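PDB 6ZHK: adenosylmethionine-8-amino-7-oxononanoate aminotransferase from Methanocaldococcus jannaschii, which probably transfers the amino group of S-adenosyl-L-methionine to 7-keto-8-aminopelargonic acid, a step of biotin biosynthesis, using pyridoxal 5'-phosphate. Local coordinates for residues 113-118 / 318-323. Numbering follows the deposited sequence. Where two conformers were deposited one is given.
With MG (magnesium ion), chain C.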
loop_
_atom_site.group_PDB
_atom_site.type_symbol
_atom_site.label_atom_id
_atom_site.label_comp_id
_atom_site.label_asym_id
_atom_site.label_seq_id
_atom_site.Cartn_x
_atom_site.Cartn_y
_atom_site.Cartn_z
ATOM N N LEU A 113 -10.916 -16.854 -13.293
ATOM C CA LEU A 113 -9.882 -16.106 -12.556
ATOM C C LEU A 113 -9.047 -17.110 -11.769
ATOM O O LEU A 113 -9.512 -17.745 -10.795
ATOM C CB LEU A 113 -10.521 -15.063 -11.629
ATOM C CG LEU A 113 -11.405 -13.999 -12.303
ATOM C CD1 LEU A 113 -12.248 -13.200 -11.304
ATOM C CD2 LEU A 113 -10.557 -13.015 -13.116
ATOM N N THR A 114 -7.786 -17.225 -12.227
ATOM C CA THR A 114 -6.933 -18.365 -11.950
ATOM C C THR A 114 -5.574 -17.936 -11.408
ATOM O O THR A 114 -4.732 -18.800 -11.121
ATOM C CB THR A 114 -6.706 -19.161 -13.241
ATOM O OG1 THR A 114 -6.351 -18.228 -14.256
ATOM C CG2 THR A 114 -7.957 -19.892 -13.692
ATOM N N LYS A 115 -5.309 -16.636 -11.329
ATOM C CA LYS A 115 -3.962 -16.230 -10.887
ATOM C C LYS A 115 -4.117 -15.114 -9.858
ATOM O O LYS A 115 -5.081 -14.350 -9.949
ATOM C CB LYS A 115 -3.152 -15.693 -12.064
ATOM C CG LYS A 115 -2.780 -16.784 -13.103
ATOM C CD LYS A 115 -1.814 -17.789 -12.513
ATOM C CE LYS A 115 -1.335 -18.837 -13.507
ATOM N NZ LYS A 115 -2.293 -19.964 -13.579
ATOM N N VAL A 116 -3.178 -15.031 -8.908
ATOM C CA VAL A 116 -3.317 -14.135 -7.759
ATOM C C VAL A 116 -2.015 -13.340 -7.637
ATOM O O VAL A 116 -0.955 -13.965 -7.562
ATOM C CB VAL A 116 -3.546 -14.934 -6.433
ATOM C CG1 VAL A 116 -3.397 -14.020 -5.217
ATOM C CG2 VAL A 116 -4.920 -15.559 -6.441
ATOM N N PHE A 117 -2.111 -12.001 -7.661
ATOM C CA PHE A 117 -0.960 -11.152 -7.406
ATOM C C PHE A 117 -1.310 -10.353 -6.152
ATOM O O PHE A 117 -2.261 -9.563 -6.162
ATOM C CB PHE A 117 -0.766 -10.186 -8.600
ATOM C CG PHE A 117 0.567 -9.499 -8.564
ATOM C CD1 PHE A 117 0.837 -8.503 -7.629
ATOM C CD2 PHE A 117 1.558 -9.902 -9.439
ATOM C CE1 PHE A 117 2.119 -7.944 -7.539
ATOM C CE2 PHE A 117 2.825 -9.323 -9.385
ATOM C CZ PHE A 117 3.109 -8.391 -8.408
ATOM N N TYR A 118 -0.490 -10.463 -5.093
ATOM C CA TYR A 118 -0.842 -9.866 -3.816
ATOM C C TYR A 118 -0.274 -8.459 -3.672
ATOM O O TYR A 118 0.746 -8.136 -4.250
ATOM C CB TYR A 118 -0.174 -10.642 -2.677
ATOM C CG TYR A 118 -0.797 -12.021 -2.428
ATOM C CD1 TYR A 118 -2.083 -12.123 -1.906
ATOM C CD2 TYR A 118 -0.076 -13.199 -2.666
ATOM C CE1 TYR A 118 -2.634 -13.378 -1.629
ATOM C CE2 TYR A 118 -0.604 -14.447 -2.377
ATOM C CZ TYR A 118 -1.898 -14.531 -1.893
ATOM O OH TYR A 118 -2.470 -15.732 -1.580
ATOM N N GLU A 318 -5.023 -15.773 -19.632
ATOM C CA GLU A 318 -4.737 -15.067 -20.879
ATOM C C GLU A 318 -3.846 -13.852 -20.577
ATOM O O GLU A 318 -2.838 -13.613 -21.226
ATOM C CB GLU A 318 -6.038 -14.687 -21.593
ATOM C CG GLU A 318 -5.881 -13.662 -22.729
ATOM C CD GLU A 318 -5.038 -13.942 -23.982
ATOM O OE1 GLU A 318 -4.776 -15.158 -24.262
ATOM O OE2 GLU A 318 -4.611 -12.939 -24.703
ATOM N N ILE A 319 -4.194 -13.136 -19.526
ATOM C CA ILE A 319 -3.417 -11.950 -19.196
ATOM C C ILE A 319 -2.030 -12.358 -18.705
ATOM O O ILE A 319 -1.029 -11.823 -19.173
ATOM C CB ILE A 319 -4.178 -11.073 -18.196
ATOM C CG1 ILE A 319 -5.399 -10.423 -18.870
ATOM C CG2 ILE A 319 -3.232 -10.048 -17.504
ATOM C CD1 ILE A 319 -5.124 -9.572 -20.078
ATOM N N TYR A 320 -1.988 -13.298 -17.755
ATOM C CA TYR A 320 -0.765 -13.754 -17.140
ATOM C C TYR A 320 0.216 -14.254 -18.222
ATOM O O TYR A 320 1.430 -14.044 -18.163
ATOM C CB TYR A 320 -1.157 -14.864 -16.149
ATOM C CG TYR A 320 -0.059 -15.720 -15.554
ATOM C CD1 TYR A 320 0.478 -16.808 -16.249
ATOM C CD2 TYR A 320 0.392 -15.496 -14.245
ATOM C CE1 TYR A 320 1.465 -17.619 -15.676
ATOM C CE2 TYR A 320 1.340 -16.320 -13.647
ATOM C CZ TYR A 320 1.870 -17.386 -14.368
ATOM O OH TYR A 320 2.750 -18.218 -13.767
ATOM N N ASN A 321 -0.318 -14.971 -19.207
ATOM C CA ASN A 321 0.581 -15.654 -20.133
ATOM C C ASN A 321 1.385 -14.705 -21.012
ATOM O O ASN A 321 2.442 -15.115 -21.488
ATOM C CB ASN A 321 -0.194 -16.571 -21.086
ATOM C CG ASN A 321 -0.684 -17.836 -20.413
ATOM O OD1 ASN A 321 -0.186 -18.216 -19.366
ATOM N ND2 ASN A 321 -1.727 -18.469 -20.950
ATOM N N GLN A 322 0.887 -13.483 -21.277
ATOM C CA GLN A 322 1.605 -12.514 -22.077
ATOM C C GLN A 322 2.928 -12.162 -21.417
ATOM O O GLN A 322 3.835 -11.740 -22.116
ATOM C CB GLN A 322 0.855 -11.180 -22.271
ATOM C CG GLN A 322 -0.082 -11.128 -23.462
ATOM C CD GLN A 322 0.468 -11.531 -24.821
ATOM O OE1 GLN A 322 1.593 -11.214 -25.197
ATOM N NE2 GLN A 322 -0.316 -12.293 -25.548
ATOM N N PHE A 323 3.063 -12.345 -20.085
ATOM C CA PHE A 323 4.276 -11.899 -19.394
ATOM C C PHE A 323 5.300 -13.029 -19.232
ATOM O O PHE A 323 6.349 -12.859 -18.580
ATOM C CB PHE A 323 3.935 -11.362 -18.000
ATOM C CG PHE A 323 3.040 -10.152 -18.027
ATOM C CD1 PHE A 323 1.685 -10.267 -18.286
ATOM C CD2 PHE A 323 3.575 -8.893 -17.774
ATOM C CE1 PHE A 323 0.887 -9.121 -18.275
ATOM C CE2 PHE A 323 2.784 -7.734 -17.799
ATOM C CZ PHE A 323 1.427 -7.837 -18.059
HETATM MG MG MG C . -11.300 -18.414 -9.697
HETATM O O HOH W 1 -10.983 -20.337 -10.542
#
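Y320, on the short helix 317-321 that follows strand 311-315, meets K115 of the antiparallel neighbour strand 115-119, and this single pair carries the whole contact between 113-118 and 318-323. T114 and K115 both face T315, a classic beta bulge at this margin of the seven-stranded sheet of the fold type I large domain. Chi1 of 168° carries the Y320 ring toward K115, and chi2 turns one face to the lysine. In one of two modelled conformers, K115 bends at chi2 and chi4, crossing the tyrosine at about a right angle: CG and CD run along the CD2-CE2 side, K115 CG 3.6 Å from Y320 CD2, and CE lies 3.5 Å from the ring centroid, 7° off the normal, a CH-pi contact. K115 NZ, 4.9 Å from that centroid and 8° off the normal, is a cation-pi partner. N321 follows, its OD1 at the ring edge and in plane. F323 N ties the chain back to Y320 O, 3.0 Å.

K115 NZ also binds D317 in a salt bridge and E19 O of the second subunit, whereas Y320 OH bonds to R32 of that subunit. A leucine at Y320 would probably leave that R32 without its hydroxyl partner and K115 without an aromatic face. The lysine is thus used twice: its stem packs on an aromatic face while its ammonium is held by a carboxylate and a carbonyl at the dimer interface.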